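3',5'-cyclic-nucleotide phosphodiesterase 1 (Saccharomyces cerevisiae, PDB 4OJV) belongs to the class-II cyclic-nucleotide phosphodiesterases, enzymes built on the metallo-beta-lactamase type of alpha/beta fold, and carries zinc ions in this structure. Local coordinates at residues A[236-242]-A[272-278]; A[261-265]-A[306-311]; A[301-305]-A[347-353]. One frame throughout, in Å; residues are numbered along the deposited sequence.

Interaction 1: A[236-242]-A[272-278]; sequences KDCIIVC and HLKGILV
H272, I240 and L277 lose the most surface where strand 238-242 runs beside strand 273-278, parallel, with axes 4.7 Å apart. H272, just before its strand, uses the m rotamer; its ND1 donates to D237 OD1 at 2.8 Å, while K236 CB lies over the imidazole face in a CH-pi contact, 4.0 Å from the centroid. K274, its four chi angles all m, forms a salt bridge from NZ to D237 OD2 (2.8 Å). The strand backbones are extended except at K274 (phi/psi -88/-13). C238 N donates to H272 O and K274 N to C238 O (both 2.8 Å), pairing C238 with L273; the register then shifts by one residue at the K274 kink, so that I240 pairs with I276 and V241 with L277. This is the parallel pair of a beta-alpha-beta unit whose intervening helix is 256-267. I240 (m,t) donates from N to G275 O (3.0 Å) and accepts at O from L277 N (2.8 Å); its CD1 meets L273 CD1 at 3.6 Å. Further along, C242 N donates to L277 O (2.9 Å). On the opposite face, where I239, V241 and L277 pack against strands 4-8 and 22-27, L277 CB lies 4.3 Å from V241 CG1.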
ATOM      1  N   LYS A 236       1.090 -31.230  17.577  1.00 16.24           N
ATOM      2  CA  LYS A 236       1.894 -31.618  16.408  1.00 15.68           C
ATOM      3  C   LYS A 236       1.259 -31.172  15.083  1.00 15.12           C
ATOM      4  O   LYS A 236       1.775 -31.475  14.012  1.00 15.03           O
ATOM      5  CB  LYS A 236       2.236 -33.126  16.394  1.00 17.98           C
ATOM      6  CG  LYS A 236       2.917 -33.636  17.660  1.00 20.07           C
ATOM      7  CD  LYS A 236       4.228 -32.923  17.943  1.00 24.77           C
ATOM      8  CE  LYS A 236       4.821 -33.375  19.269  1.00 27.02           C
ATOM      9  NZ  LYS A 236       5.807 -32.381  19.773  1.00 28.67           N
ATOM     10  N   ASP A 237       0.146 -30.452  15.162  1.00 13.87           N
ATOM     11  CA  ASP A 237      -0.469 -29.895  13.953  1.00 13.33           C
ATOM     12  C   ASP A 237       0.372 -28.770  13.364  1.00 13.26           C
ATOM     13  O   ASP A 237       0.993 -27.989  14.091  1.00 13.21           O
ATOM     14  CB  ASP A 237      -1.881 -29.388  14.226  1.00 14.15           C
ATOM     15  CG  ASP A 237      -2.910 -30.503  14.326  1.00 14.78           C
ATOM     16  OD1 ASP A 237      -2.562 -31.699  14.182  1.00 16.48           O
ATOM     17  OD2 ASP A 237      -4.086 -30.157  14.551  1.00 15.31           O
ATOM     18  N   CYS A 238       0.390 -28.707  12.035  1.00 13.12           N
ATOM     19  CA  CYS A 238       1.187 -27.736  11.300  1.00 12.96           C
ATOM     20  C   CYS A 238       0.380 -27.023  10.236  1.00 12.15           C
ATOM     21  O   CYS A 238      -0.587 -27.565   9.686  1.00 12.81           O
ATOM     22  CB  CYS A 238       2.340 -28.424  10.578  1.00 13.35           C
ATOM     23  SG  CYS A 238       3.450 -29.345  11.648  1.00 14.19           S
ATOM     24  N   ILE A 239       0.813 -25.806   9.924  1.00 11.57           N
ATOM     25  CA  ILE A 239       0.390 -25.127   8.708  1.00 11.84           C
ATOM     26  C   ILE A 239       1.637 -24.690   7.947  1.00 11.02           C
ATOM     27  O   ILE A 239       2.686 -24.450   8.541  1.00 12.03           O
ATOM     28  CB  ILE A 239      -0.539 -23.922   8.986  1.00 12.80           C
ATOM     29  CG1 ILE A 239       0.105 -22.959   9.999  1.00 13.39           C
ATOM     30  CG2 ILE A 239      -1.929 -24.394   9.407  1.00 13.50           C
ATOM     31  CD1 ILE A 239      -0.627 -21.647  10.175  1.00 15.41           C
ATOM     32  N   ILE A 240       1.506 -24.602   6.628  1.00 11.09           N
ATOM     33  CA  ILE A 240       2.576 -24.132   5.758  1.00 11.42           C
ATOM     34  C   ILE A 240       2.096 -22.825   5.138  1.00 10.88           C
ATOM     35  O   ILE A 240       1.013 -22.775   4.565  1.00 11.23           O
ATOM     36  CB  ILE A 240       2.895 -25.154   4.648  1.00 11.53           C
ATOM     37  CG1 ILE A 240       3.408 -26.461   5.259  1.00 12.84           C
ATOM     38  CG2 ILE A 240       3.896 -24.585   3.646  1.00 13.47           C
ATOM     39  CD1 ILE A 240       3.496 -27.618   4.279  1.00 14.18           C
ATOM     40  N   VAL A 241       2.891 -21.770   5.285  1.00 11.02           N
ATOM     41  CA  VAL A 241       2.518 -20.461   4.758  1.00 11.07           C
ATOM     42  C   VAL A 241       3.640 -20.024   3.825  1.00 10.61           C
ATOM     43  O   VAL A 241       4.785 -19.867   4.255  1.00 11.44           O
ATOM     44  CB  VAL A 241       2.262 -19.426   5.881  1.00 11.29           C
ATOM     45  CG1 VAL A 241       1.701 -18.147   5.286  1.00 12.64           C
ATOM     46  CG2 VAL A 241       1.296 -19.973   6.928  1.00 12.85           C
ATOM     47  N   CYS A 242       3.298 -19.800   2.557  1.00 10.49           N
ATOM     48  CA  CYS A 242       4.301 -19.682   1.495  1.00 10.93           C
ATOM     49  C   CYS A 242       4.491 -18.270   0.971  1.00 10.84           C
ATOM     50  O   CYS A 242       3.535 -17.501   0.815  1.00 11.76           O
ATOM     51  CB  CYS A 242       3.908 -20.566   0.306  1.00 11.57           C
ATOM     52  SG  CYS A 242       3.694 -22.312   0.705  1.00 12.83           S
ATOM     53  N   HIS A 272      -1.739 -34.301  10.304  1.00 14.98           N
ATOM     54  CA  HIS A 272      -1.262 -33.124  11.045  1.00 14.96           C
ATOM     55  C   HIS A 272      -1.056 -31.892  10.197  1.00 14.87           C
ATOM     56  O   HIS A 272      -0.820 -30.812  10.735  1.00 15.65           O
ATOM     57  CB  HIS A 272       0.014 -33.431  11.823  1.00 16.11           C
ATOM     58  CG  HIS A 272      -0.208 -34.320  13.024  1.00 15.83           C
ATOM     59  ND1 HIS A 272      -0.918 -33.925  14.100  1.00 16.45           N
ATOM     60  CD2 HIS A 272       0.217 -35.622  13.287  1.00 18.16           C
ATOM     61  CE1 HIS A 272      -0.946 -34.925  15.004  1.00 17.66           C
ATOM     62  NE2 HIS A 272      -0.248 -35.956  14.506  1.00 20.25           N
ATOM     63  N   LEU A 273      -1.131 -32.028   8.872  1.00 13.79           N
ATOM     64  CA  LEU A 273      -0.966 -30.877   7.988  1.00 13.31           C
ATOM     65  C   LEU A 273      -2.329 -30.232   7.776  1.00 13.43           C
ATOM     66  O   LEU A 273      -3.149 -30.734   6.999  1.00 14.93           O
ATOM     67  CB  LEU A 273      -0.318 -31.298   6.665  1.00 14.31           C
ATOM     68  CG  LEU A 273      -0.011 -30.158   5.684  1.00 14.79           C
ATOM     69  CD1 LEU A 273       0.844 -29.064   6.313  1.00 15.90           C
ATOM     70  CD2 LEU A 273       0.634 -30.702   4.423  1.00 15.76           C
ATOM     71  N   LYS A 274      -2.582 -29.135   8.486  1.00 13.41           N
ATOM     72  CA  LYS A 274      -3.924 -28.565   8.558  1.00 13.99           C
ATOM     73  C   LYS A 274      -4.232 -27.584   7.436  1.00 13.65           C
ATOM     74  O   LYS A 274      -5.385 -27.219   7.226  1.00 14.58           O
ATOM     75  CB  LYS A 274      -4.167 -27.901   9.921  1.00 14.25           C
ATOM     76  CG  LYS A 274      -3.793 -28.762  11.135  1.00 15.51           C
ATOM     77  CD  LYS A 274      -4.386 -30.171  11.112  1.00 16.53           C
ATOM     78  CE  LYS A 274      -5.872 -30.193  11.418  1.00 17.27           C
ATOM     79  NZ  LYS A 274      -6.151 -29.574  12.745  1.00 17.86           N
ATOM     80  N   GLY A 275      -3.206 -27.171   6.705  1.00 12.87           N
ATOM     81  CA  GLY A 275      -3.412 -26.247   5.606  1.00 13.05           C
ATOM     82  C   GLY A 275      -2.104 -25.840   4.989  1.00 11.31           C
ATOM     83  O   GLY A 275      -1.067 -25.773   5.668  1.00 11.80           O
ATOM     84  N   ILE A 276      -2.158 -25.567   3.691  1.00 11.43           N
ATOM     85  CA  ILE A 276      -1.065 -24.904   2.990  1.00 11.50           C
ATOM     86  C   ILE A 276      -1.610 -23.663   2.305  1.00 10.74           C
ATOM     87  O   ILE A 276      -2.568 -23.757   1.532  1.00 11.16           O
ATOM     88  CB  ILE A 276      -0.330 -25.830   1.994  1.00 12.60           C
ATOM     89  CG1 ILE A 276       0.763 -25.055   1.245  1.00 13.85           C
ATOM     90  CG2 ILE A 276      -1.297 -26.533   1.059  1.00 16.30           C
ATOM     91  CD1 ILE A 276       1.847 -25.897   0.615  1.00 18.28           C
ATOM     92  N   LEU A 277      -1.011 -22.514   2.623  1.00 10.49           N
ATOM     93  CA  LEU A 277      -1.323 -21.240   1.977  1.00  9.73           C
ATOM     94  C   LEU A 277      -0.268 -20.989   0.918  1.00  9.32           C
ATOM     95  O   LEU A 277       0.872 -20.693   1.241  1.00 10.00           O
ATOM     96  CB  LEU A 277      -1.362 -20.091   2.991  1.00 10.72           C
ATOM     97  CG  LEU A 277      -2.669 -19.850   3.751  1.00 11.72           C
ATOM     98  CD1 LEU A 277      -3.052 -21.039   4.624  1.00 13.16           C
ATOM     99  CD2 LEU A 277      -2.570 -18.580   4.588  1.00 13.85           C
ATOM    100  N   VAL A 278      -0.649 -21.139  -0.344  1.00  9.25           N
ATOM    101  CA  VAL A 278       0.320 -21.134  -1.428  1.00  9.47           C
ATOM    102  C   VAL A 278      -0.262 -20.396  -2.625  1.00 10.37           C
ATOM    103  O   VAL A 278      -1.466 -20.471  -2.891  1.00 10.36           O
ATOM    104  CB  VAL A 278       0.760 -22.577  -1.804  1.00 10.59           C
ATOM    105  CG1 VAL A 278      -0.423 -23.422  -2.245  1.00 12.11           C
ATOM    106  CG2 VAL A 278       1.850 -22.566  -2.869  1.00 12.25           C
TER
HETATM  107  O   HOH W   1       0.813 -17.836   0.489  1.00 11.58           O

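Interaction 2: A[261-265]-A[306-311]; sequences WSYVA and NLNTLY
Two helical segments cross at -39° with axes 9.0 Å apart, running in broadly the same direction; W261 lies level with L307 (CA-CA 5.4 Å) and A265 with Y311 (5.3 Å). W261 opens the contact with chi1 m. Its CB rests 3.6 Å from L310 CD1, and its CE3 lies 4.0 Å from CD2 of L307, a leucine in the t,p rotamer. The indole NE1 is hydrogen-bonded to E303, one turn before L307. S262 N approaches L310 CD1 at 3.6 Å, while the hydroxyl bonds back to E258 O. V264, in the t rotamer, directs CG1 to L307 CD1 (4.1 Å) and to Y311 OH (3.5 Å). A265 CB touches L310 CB at 3.7 Å, and A265 CA sits over the face of the Y311 ring, a CH-pi contact 4.2 Å from the centroid. Y311, chi1 m, reaches past A265 so that its hydroxyl bonds to I268 O. The arrangement joins helices 256-267 and 297-311, neighbours in the layer packed on one face of the seven-stranded sheet. No hydrogen bond links the two segments, so van der Waals contact and apolar burial hold them, and the polar ends of W261, S262 and Y311 find partners beyond the interface.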
ATOM      1  N   TRP A 261       9.142 -30.583  -0.046  1.00 14.18           N
ATOM      2  CA  TRP A 261       8.084 -31.589   0.035  1.00 14.87           C
ATOM      3  C   TRP A 261       8.564 -32.848   0.696  1.00 15.71           C
ATOM      4  O   TRP A 261       7.805 -33.491   1.413  1.00 15.59           O
ATOM      5  CB  TRP A 261       7.484 -31.918  -1.328  1.00 14.74           C
ATOM      6  CG  TRP A 261       6.945 -30.734  -2.089  1.00 14.40           C
ATOM      7  CD1 TRP A 261       7.272 -30.350  -3.384  1.00 15.61           C
ATOM      8  CD2 TRP A 261       5.951 -29.751  -1.635  1.00 14.40           C
ATOM      9  NE1 TRP A 261       6.576 -29.223  -3.751  1.00 15.42           N
ATOM     10  CE2 TRP A 261       5.766 -28.814  -2.748  1.00 14.35           C
ATOM     11  CE3 TRP A 261       5.218 -29.563  -0.465  1.00 14.72           C
ATOM     12  CZ2 TRP A 261       4.889 -27.739  -2.667  1.00 16.07           C
ATOM     13  CZ3 TRP A 261       4.334 -28.477  -0.397  1.00 15.46           C
ATOM     14  CH2 TRP A 261       4.183 -27.586  -1.472  1.00 15.70           C
ATOM     15  N   SER A 262       9.828 -33.196   0.460  1.00 15.97           N
ATOM     16  CA  SER A 262      10.429 -34.367   1.104  1.00 16.37           C
ATOM     17  C   SER A 262      10.460 -34.188   2.618  1.00 16.62           C
ATOM     18  O   SER A 262      10.118 -35.106   3.367  1.00 18.15           O
ATOM     19  CB  SER A 262      11.834 -34.626   0.563  1.00 18.80           C
ATOM     20  OG  SER A 262      11.792 -34.980  -0.809  1.00 24.47           O
ATOM     21  N   TYR A 263      10.840 -32.995   3.070  1.00 16.46           N
ATOM     22  CA  TYR A 263      10.865 -32.698   4.499  1.00 15.33           C
ATOM     23  C   TYR A 263       9.468 -32.805   5.108  1.00 15.95           C
ATOM     24  O   TYR A 263       9.289 -33.397   6.177  1.00 16.56           O
ATOM     25  CB  TYR A 263      11.450 -31.303   4.742  1.00 16.56           C
ATOM     26  CG  TYR A 263      11.658 -30.958   6.201  1.00 16.37           C
ATOM     27  CD1 TYR A 263      10.607 -30.487   6.984  1.00 15.88           C
ATOM     28  CD2 TYR A 263      12.914 -31.087   6.794  1.00 18.40           C
ATOM     29  CE1 TYR A 263      10.792 -30.168   8.319  1.00 16.20           C
ATOM     30  CE2 TYR A 263      13.109 -30.769   8.131  1.00 18.87           C
ATOM     31  CZ  TYR A 263      12.047 -30.307   8.889  1.00 17.09           C
ATOM     32  OH  TYR A 263      12.234 -29.988  10.216  1.00 19.49           O
ATOM     33  N   VAL A 264       8.474 -32.239   4.423  1.00 14.31           N
ATOM     34  CA  VAL A 264       7.093 -32.290   4.886  1.00 14.70           C
ATOM     35  C   VAL A 264       6.612 -33.744   5.002  1.00 16.04           C
ATOM     36  O   VAL A 264       6.101 -34.151   6.049  1.00 15.75           O
ATOM     37  CB  VAL A 264       6.165 -31.462   3.965  1.00 14.56           C
ATOM     38  CG1 VAL A 264       4.703 -31.680   4.309  1.00 15.05           C
ATOM     39  CG2 VAL A 264       6.514 -29.980   4.050  1.00 15.02           C
ATOM     40  N   ALA A 265       6.793 -34.526   3.938  1.00 15.81           N
ATOM     41  CA  ALA A 265       6.326 -35.912   3.937  1.00 16.64           C
ATOM     42  C   ALA A 265       7.040 -36.757   4.998  1.00 16.71           C
ATOM     43  O   ALA A 265       6.422 -37.638   5.605  1.00 19.44           O
ATOM     44  CB  ALA A 265       6.472 -36.537   2.559  1.00 18.16           C
ATOM     45  N   ASN A 306       3.728 -33.979  -6.587  1.00 15.85           N
ATOM     46  CA  ASN A 306       5.005 -34.400  -6.015  1.00 16.07           C
ATOM     47  C   ASN A 306       4.884 -34.701  -4.519  1.00 15.32           C
ATOM     48  O   ASN A 306       5.377 -35.732  -4.046  1.00 16.41           O
ATOM     49  CB  ASN A 306       6.109 -33.373  -6.282  1.00 17.79           C
ATOM     50  CG  ASN A 306       6.464 -33.259  -7.754  1.00 23.83           C
ATOM     51  OD1 ASN A 306       6.102 -34.110  -8.574  1.00 26.24           O
ATOM     52  ND2 ASN A 306       7.181 -32.195  -8.100  1.00 26.28           N
ATOM     53  N   LEU A 307       4.208 -33.824  -3.777  1.00 14.84           N
ATOM     54  CA  LEU A 307       3.945 -34.079  -2.369  1.00 14.26           C
ATOM     55  C   LEU A 307       3.139 -35.371  -2.187  1.00 13.90           C
ATOM     56  O   LEU A 307       3.433 -36.177  -1.298  1.00 14.77           O
ATOM     57  CB  LEU A 307       3.213 -32.892  -1.732  1.00 15.49           C
ATOM     58  CG  LEU A 307       2.841 -33.069  -0.252  1.00 15.19           C
ATOM     59  CD1 LEU A 307       4.065 -33.295   0.628  1.00 15.58           C
ATOM     60  CD2 LEU A 307       2.035 -31.877   0.241  1.00 16.86           C
ATOM     61  N   ASN A 308       2.131 -35.553  -3.030  1.00 14.28           N
ATOM     62  CA  ASN A 308       1.312 -36.760  -3.014  1.00 14.70           C
ATOM     63  C   ASN A 308       2.146 -38.030  -3.200  1.00 14.97           C
ATOM     64  O   ASN A 308       1.981 -39.001  -2.455  1.00 14.95           O
ATOM     65  CB  ASN A 308       0.238 -36.671  -4.088  1.00 15.74           C
ATOM     66  CG  ASN A 308      -0.726 -37.830  -4.037  1.00 17.47           C
ATOM     67  OD1 ASN A 308      -1.264 -38.149  -2.979  1.00 17.44           O
ATOM     68  ND2 ASN A 308      -0.969 -38.452  -5.185  1.00 20.48           N
ATOM     69  N   THR A 309       3.048 -38.010  -4.174  1.00 14.86           N
ATOM     70  CA  THR A 309       3.922 -39.151  -4.442  1.00 15.42           C
ATOM     71  C   THR A 309       4.772 -39.464  -3.210  1.00 15.85           C
ATOM     72  O   THR A 309       4.974 -40.629  -2.868  1.00 16.36           O
ATOM     73  CB  THR A 309       4.808 -38.893  -5.682  1.00 17.39           C
ATOM     74  OG1 THR A 309       3.966 -38.706  -6.824  1.00 20.07           O
ATOM     75  CG2 THR A 309       5.757 -40.057  -5.946  1.00 20.10           C
ATOM     76  N   LEU A 310       5.250 -38.427  -2.525  1.00 16.13           N
ATOM     77  CA  LEU A 310       6.098 -38.625  -1.352  1.00 16.10           C
ATOM     78  C   LEU A 310       5.337 -39.199  -0.157  1.00 16.17           C
ATOM     79  O   LEU A 310       5.843 -40.087   0.535  1.00 18.10           O
ATOM     80  CB  LEU A 310       6.831 -37.324  -0.988  1.00 16.17           C
ATOM     81  CG  LEU A 310       7.900 -36.902  -2.002  1.00 16.96           C
ATOM     82  CD1 LEU A 310       8.200 -35.415  -1.859  1.00 18.06           C
ATOM     83  CD2 LEU A 310       9.176 -37.732  -1.877  1.00 20.41           C
ATOM     84  N   TYR A 311       4.122 -38.710   0.086  1.00 14.86           N
ATOM     85  CA  TYR A 311       3.287 -39.297   1.133  1.00 15.40           C
ATOM     86  C   TYR A 311       2.935 -40.748   0.787  1.00 15.32           C
ATOM     87  O   TYR A 311       2.831 -41.595   1.674  1.00 17.75           O
ATOM     88  CB  TYR A 311       2.020 -38.484   1.365  1.00 15.87           C
ATOM     89  CG  TYR A 311       2.150 -37.330   2.343  1.00 14.23           C
ATOM     90  CD1 TYR A 311       2.597 -37.533   3.648  1.00 15.75           C
ATOM     91  CD2 TYR A 311       1.754 -36.048   1.974  1.00 14.91           C
ATOM     92  CE1 TYR A 311       2.680 -36.480   4.545  1.00 16.15           C
ATOM     93  CE2 TYR A 311       1.829 -34.990   2.863  1.00 15.28           C
ATOM     94  CZ  TYR A 311       2.291 -35.210   4.144  1.00 15.22           C
ATOM     95  OH  TYR A 311       2.360 -34.153   5.025  1.00 17.34           O
TER

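Interaction 3: A[301-305]-A[347-353]; sequences INELS and LAEERNL
Apolar contacts form the centre of this meeting between helical segment 301-305 and the last turn of helix 336-350 with the residues after it. I301 (m,m) points toward 347-353: its CG1 lies 3.7 Å from L347 CB, its CD1 3.9 Å from A348 CB and 4.2 Å from L353 CD1. L304 CB adds a looser approach to L353 CD1 at 4.4 Å.

Polar contacts gather on R351. Its NH1 and NH2 both donate to N302 OD1, each at 2.7 Å, and NH1 makes a weak bond to S305 OG (3.3 Å), which itself donates to I301 O at 3.0 Å.

The backbone ends the helix in a Schellman motif, with N352 at positive phi (48/58), L353 N bonded to A348 O (3.1 Å) and N352 N to E349 O (3.2 Å); this turn brings L353 back against helix 297-311. The contact thus joins helices 297-311 and 336-350, which flank strand 321-325 in sequence, while the backbone of L353 bonds to L317 in the loop before that strand.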
ATOM      1  N   ILE A 301      -0.494 -27.737  -9.316  1.00 13.47           N
ATOM      2  CA  ILE A 301      -0.929 -29.134  -9.245  1.00 14.94           C
ATOM      3  C   ILE A 301       0.262 -30.094  -9.376  1.00 14.77           C
ATOM      4  O   ILE A 301       0.312 -31.111  -8.683  1.00 15.56           O
ATOM      5  CB  ILE A 301      -2.067 -29.440 -10.251  1.00 15.76           C
ATOM      6  CG1 ILE A 301      -3.372 -28.740  -9.833  1.00 17.50           C
ATOM      7  CG2 ILE A 301      -2.297 -30.947 -10.408  1.00 19.51           C
ATOM      8  CD1 ILE A 301      -4.006 -29.245  -8.547  1.00 20.88           C
ATOM      9  N   ASN A 302       1.245 -29.757 -10.211  1.00 14.41           N
ATOM     10  CA  ASN A 302       2.442 -30.601 -10.316  1.00 15.64           C
ATOM     11  C   ASN A 302       3.194 -30.687  -8.991  1.00 14.78           C
ATOM     12  O   ASN A 302       3.675 -31.760  -8.610  1.00 15.98           O
ATOM     13  CB  ASN A 302       3.390 -30.109 -11.412  1.00 18.77           C
ATOM     14  CG  ASN A 302       2.895 -30.432 -12.809  1.00 21.83           C
ATOM     15  OD1 ASN A 302       1.931 -31.173 -12.988  1.00 22.21           O
ATOM     16  ND2 ASN A 302       3.561 -29.871 -13.810  1.00 26.23           N
ATOM     17  N   GLU A 303       3.295 -29.562  -8.284  1.00 14.77           N
ATOM     18  CA  GLU A 303       3.928 -29.548  -6.971  1.00 14.85           C
ATOM     19  C   GLU A 303       3.160 -30.388  -5.956  1.00 14.68           C
ATOM     20  O   GLU A 303       3.757 -31.186  -5.226  1.00 15.20           O
ATOM     21  CB  GLU A 303       4.137 -28.113  -6.462  1.00 15.19           C
ATOM     22  CG  GLU A 303       5.136 -27.298  -7.285  1.00 16.52           C
ATOM     23  CD  GLU A 303       6.495 -27.973  -7.433  1.00 17.01           C
ATOM     24  OE1 GLU A 303       6.961 -28.621  -6.471  1.00 17.84           O
ATOM     25  OE2 GLU A 303       7.108 -27.857  -8.517  1.00 18.86           O
ATOM     26  N   LEU A 304       1.841 -30.229  -5.927  1.00 14.47           N
ATOM     27  CA  LEU A 304       1.002 -31.030  -5.036  1.00 15.40           C
ATOM     28  C   LEU A 304       1.060 -32.517  -5.390  1.00 16.07           C
ATOM     29  O   LEU A 304       1.047 -33.366  -4.498  1.00 16.16           O
ATOM     30  CB  LEU A 304      -0.429 -30.502  -5.026  1.00 15.27           C
ATOM     31  CG  LEU A 304      -0.611 -29.088  -4.469  1.00 15.78           C
ATOM     32  CD1 LEU A 304      -2.027 -28.613  -4.734  1.00 17.31           C
ATOM     33  CD2 LEU A 304      -0.292 -29.041  -2.981  1.00 18.30           C
ATOM     34  N   SER A 305       1.176 -32.822  -6.682  1.00 15.36           N
ATOM     35  CA  SER A 305       1.352 -34.206  -7.136  1.00 16.82           C
ATOM     36  C   SER A 305       2.665 -34.787  -6.596  1.00 16.43           C
ATOM     37  O   SER A 305       2.713 -35.952  -6.182  1.00 17.85           O
ATOM     38  CB  SER A 305       1.333 -34.255  -8.660  1.00 17.52           C
ATOM     39  OG  SER A 305       0.023 -34.052  -9.157  1.00 24.60           O
ATOM     40  N   LEU A 347      -7.876 -30.081 -12.525  1.00 16.84           N
ATOM     41  CA  LEU A 347      -6.583 -30.738 -12.648  1.00 17.37           C
ATOM     42  C   LEU A 347      -6.322 -31.708 -11.498  1.00 19.08           C
ATOM     43  O   LEU A 347      -5.730 -32.769 -11.704  1.00 20.80           O
ATOM     44  CB  LEU A 347      -5.447 -29.719 -12.784  1.00 18.07           C
ATOM     45  CG  LEU A 347      -5.371 -28.940 -14.102  1.00 18.41           C
ATOM     46  CD1 LEU A 347      -4.435 -27.746 -13.960  1.00 19.17           C
ATOM     47  CD2 LEU A 347      -4.943 -29.829 -15.267  1.00 21.55           C
ATOM     48  N   ALA A 348      -6.789 -31.363 -10.300  1.00 17.69           N
ATOM     49  CA  ALA A 348      -6.665 -32.260  -9.156  1.00 18.72           C
ATOM     50  C   ALA A 348      -7.453 -33.554  -9.393  1.00 19.78           C
ATOM     51  O   ALA A 348      -6.954 -34.646  -9.102  1.00 22.92           O
ATOM     52  CB  ALA A 348      -7.105 -31.576  -7.868  1.00 19.66           C
ATOM     53  N   GLU A 349      -8.670 -33.420  -9.922  1.00 19.44           N
ATOM     54  CA  GLU A 349      -9.519 -34.573 -10.252  1.00 21.44           C
ATOM     55  C   GLU A 349      -8.882 -35.434 -11.341  1.00 24.91           C
ATOM     56  O   GLU A 349      -8.894 -36.660 -11.246  1.00 25.82           O
ATOM     57  CB  GLU A 349     -10.918 -34.113 -10.681  1.00 24.22           C
ATOM     58  CG  GLU A 349     -11.926 -35.240 -10.900  1.00 29.82           C
ATOM     59  CD  GLU A 349     -12.627 -35.653  -9.622  1.00 33.93           C
ATOM     60  OE1 GLU A 349     -13.456 -34.867  -9.113  1.00 42.02           O
ATOM     61  OE2 GLU A 349     -12.365 -36.772  -9.134  1.00 43.94           O
ATOM     62  N   GLU A 350      -8.328 -34.784 -12.363  1.00 22.59           N
ATOM     63  CA  GLU A 350      -7.659 -35.463 -13.478  1.00 24.78           C
ATOM     64  C   GLU A 350      -6.422 -36.231 -13.001  1.00 25.61           C
ATOM     65  O   GLU A 350      -6.134 -37.328 -13.495  1.00 30.16           O
ATOM     66  CB  GLU A 350      -7.285 -34.435 -14.554  1.00 28.29           C
ATOM     67  CG  GLU A 350      -6.569 -34.987 -15.777  1.00 32.04           C
ATOM     68  CD  GLU A 350      -6.379 -33.927 -16.843  1.00 36.03           C
ATOM     69  OE1 GLU A 350      -7.332 -33.679 -17.613  1.00 39.57           O
ATOM     70  OE2 GLU A 350      -5.279 -33.341 -16.909  1.00 40.19           O
ATOM     71  N   ARG A 351      -5.719 -35.659 -12.026  1.00 26.13           N
ATOM     72  CA  ARG A 351      -4.514 -36.258 -11.441  1.00 27.46           C
ATOM     73  C   ARG A 351      -4.808 -37.198 -10.268  1.00 26.21           C
ATOM     74  O   ARG A 351      -3.877 -37.698  -9.629  1.00 32.31           O
ATOM     75  CB  ARG A 351      -3.536 -35.171 -10.980  1.00 29.57           C
ATOM     76  CG  ARG A 351      -2.897 -34.357 -12.094  1.00 31.09           C
ATOM     77  CD  ARG A 351      -1.750 -35.104 -12.755  1.00 33.36           C
ATOM     78  NE  ARG A 351      -1.122 -34.296 -13.796  1.00 36.37           N
ATOM     79  CZ  ARG A 351      -0.116 -33.450 -13.589  1.00 34.93           C
ATOM     80  NH1 ARG A 351       0.393 -33.292 -12.371  1.00 33.61           N
ATOM     81  NH2 ARG A 351       0.384 -32.761 -14.605  1.00 35.73           N
ATOM     82  N   ASN A 352      -6.093 -37.420  -9.985  1.00 23.57           N
ATOM     83  CA  ASN A 352      -6.536 -38.287  -8.880  1.00 26.95           C
ATOM     84  C   ASN A 352      -5.821 -38.004  -7.551  1.00 25.81           C
ATOM     85  O   ASN A 352      -5.191 -38.881  -6.971  1.00 26.34           O
ATOM     86  CB  ASN A 352      -6.432 -39.782  -9.255  1.00 30.39           C
ATOM     87  CG  ASN A 352      -7.393 -40.186 -10.361  1.00 32.38           C
ATOM     88  OD1 ASN A 352      -7.296 -39.710 -11.493  1.00 41.00           O
ATOM     89  ND2 ASN A 352      -8.315 -41.091 -10.042  1.00 30.27           N
ATOM     90  N   LEU A 353      -5.923 -36.766  -7.077  1.00 22.16           N
ATOM     91  CA  LEU A 353      -5.284 -36.373  -5.816  1.00 19.28           C
ATOM     92  C   LEU A 353      -6.177 -36.611  -4.590  1.00 18.46           C
ATOM     93  O   LEU A 353      -5.832 -36.232  -3.467  1.00 17.95           O
ATOM     94  CB  LEU A 353      -4.808 -34.909  -5.872  1.00 18.86           C
ATOM     95  CG  LEU A 353      -3.730 -34.589  -6.910  1.00 20.94           C
ATOM     96  CD1 LEU A 353      -3.424 -33.101  -6.902  1.00 22.08           C
ATOM     97  CD2 LEU A 353      -2.452 -35.388  -6.674  1.00 23.39           C
TER

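Along the chain the segments of interaction 2 alternate with those of interactions 1 and 3, whereas interaction 1 closes before interaction 3 opens. Centres 1 and 2 lie 13 Å apart, as do 2 and 3; 1 and 3 are 18 Å apart and do not touch. In space the contacts step outward from the sheet: helix 256-267 connects the two strands of interaction 1 and packs on them, with W261 CH2 3.6 Å from I276 CD1. Helix 297-311 then serves both interactions 2 and 3, directly linked by a probable hydrogen bond, W261 NE1 to E303 OE1 (2.8 Å). Together they join the sheet to the helical layer covering one of its faces; the C242 side chain of interaction 1 is about 11 Å from a zinc ion.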